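Local coordinates for protein 5-oxopent-3-ene-1,2,5-tricarboxylate decarboxylase (Exiguobacterium antarcticum B7, PDB 6IYM) that belongs to the fumarylacetoacetate hydrolase family and holds a magnesium ion in a site built from acidic side chains, at residues A[183-187]-A[188-192]. Sequence-based numbering, arbitrary orientation.
Sequences VIVTE and DAFDP. Unlike the reference sequence in segment 188-192: Ala189 (reference Ser).
Val185 and Phe190 meet across a tight turn that ends a strand, with the methyl CG2 of Val185 3.4 Å from CD1 of the ring. The same methyl is equally near CG of Phe190, so it presses on the root of the ring at an oblique angle. Phe190 CG lies trans to the backbone N (chi1 -168°), which swings the ring back toward the valine. The reversal is a beta turn of type I/III: Glu187 and Asp188, its two central residues, both have right-handed helical backbone angles. Ala189 N donates to Thr186 O over 3.0 Å, with 145° at the hydrogen, and this bond closes the turn. Beside it, the methyl CB of Ala189 packs against Thr186 OG1 at 3.4 Å, a hydroxyl that also hydrogen-bonds to Met3 O. Glu187 bends at chi2, and its OE2 accepts a hydrogen bond of 2.8 Å from a water. That water is also placed to donate to Phe190 O at 3.1 Å, linking the glutamate to the exit of the turn, although nearby acceptors outnumber its protons. The other oxygen, OE1, stands 3.9 Å from Asp188 OD1 with the carboxylate planes 60° apart; this pairing of like charges is probably mildly unfavourable. The turn leads from strand 178-186 into the loop before strand 196-201. Strand 147-158 flanks it, with Tyr150 touching Val185 and meeting the Phe190 ring, while strand 4-10 contributes Lys4 against Val185 and Trp5 against Thr186.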
# COMPACT_ATOMS: atom_id res chain seq x y z
N VAL A 183 16.52 10.95 -9.07
CA VAL A 183 17.00 10.03 -10.13
C VAL A 183 17.09 8.66 -9.47
O VAL A 183 17.09 8.58 -8.23
CB VAL A 183 18.35 10.49 -10.72
CG1 VAL A 183 18.38 11.97 -11.06
CG2 VAL A 183 19.54 10.17 -9.83
N ILE A 184 17.20 7.62 -10.28
CA ILE A 184 17.47 6.23 -9.83
C ILE A 184 18.89 5.90 -10.31
O ILE A 184 19.13 5.97 -11.52
CB ILE A 184 16.38 5.29 -10.39
CG1 ILE A 184 14.99 5.67 -9.86
CG2 ILE A 184 16.70 3.83 -10.12
CD1 ILE A 184 13.87 4.92 -10.53
N VAL A 185 19.80 5.55 -9.42
CA VAL A 185 21.14 5.06 -9.86
C VAL A 185 21.02 3.54 -9.96
O VAL A 185 20.46 2.95 -9.04
CB VAL A 185 22.28 5.47 -8.91
CG1 VAL A 185 22.37 6.98 -8.81
CG2 VAL A 185 22.12 4.86 -7.53
N THR A 186 21.54 2.96 -11.04
CA THR A 186 21.40 1.52 -11.39
C THR A 186 22.18 0.69 -10.38
O THR A 186 23.17 1.21 -9.79
CB THR A 186 21.83 1.25 -12.84
OG1 THR A 186 23.16 1.74 -13.01
CG2 THR A 186 20.95 1.93 -13.86
N GLU A 187 21.74 -0.54 -10.14
CA GLU A 187 22.30 -1.43 -9.10
C GLU A 187 23.79 -1.62 -9.37
O GLU A 187 24.57 -1.70 -8.40
CB GLU A 187 21.57 -2.78 -9.10
CG GLU A 187 22.04 -3.73 -8.00
CD GLU A 187 23.29 -4.51 -8.37
OE1 GLU A 187 23.40 -4.93 -9.54
OE2 GLU A 187 24.16 -4.69 -7.48
N ASP A 188 24.14 -1.69 -10.66
CA ASP A 188 25.49 -2.00 -11.16
C ASP A 188 26.44 -0.84 -10.82
O ASP A 188 27.59 -1.13 -10.55
CB ASP A 188 25.44 -2.33 -12.66
CG ASP A 188 26.29 -3.54 -13.01
OD1 ASP A 188 26.23 -4.53 -12.26
OD2 ASP A 188 27.04 -3.47 -14.01
N ALA A 189 25.94 0.40 -10.76
CA ALA A 189 26.70 1.67 -10.64
C ALA A 189 26.73 2.18 -9.19
O ALA A 189 27.15 3.33 -9.00
CB ALA A 189 26.08 2.72 -11.52
N PHE A 190 26.30 1.39 -8.22
CA PHE A 190 26.05 1.90 -6.85
C PHE A 190 26.20 0.79 -5.82
O PHE A 190 25.44 -0.18 -5.95
CB PHE A 190 24.65 2.50 -6.78
CG PHE A 190 24.40 3.31 -5.54
CD1 PHE A 190 24.78 4.65 -5.47
CD2 PHE A 190 23.88 2.71 -4.41
CE1 PHE A 190 24.56 5.38 -4.32
CE2 PHE A 190 23.66 3.44 -3.25
CZ PHE A 190 23.99 4.78 -3.21
N ASP A 191 27.12 0.94 -4.86
CA ASP A 191 27.30 0.03 -3.70
C ASP A 191 26.72 0.74 -2.48
O ASP A 191 27.19 1.81 -2.10
CB ASP A 191 28.78 -0.35 -3.50
CG ASP A 191 29.07 -1.39 -2.42
OD1 ASP A 191 28.24 -1.59 -1.52
OD2 ASP A 191 30.16 -1.99 -2.48
N PRO A 192 25.66 0.20 -1.85
CA PRO A 192 25.10 0.80 -0.64
C PRO A 192 25.80 0.51 0.70
O PRO A 192 25.25 0.88 1.75
CB PRO A 192 23.69 0.18 -0.65
CG PRO A 192 23.90 -1.19 -1.21
CD PRO A 192 24.90 -0.97 -2.32
O HOH W 1 23.89 -2.79 -5.43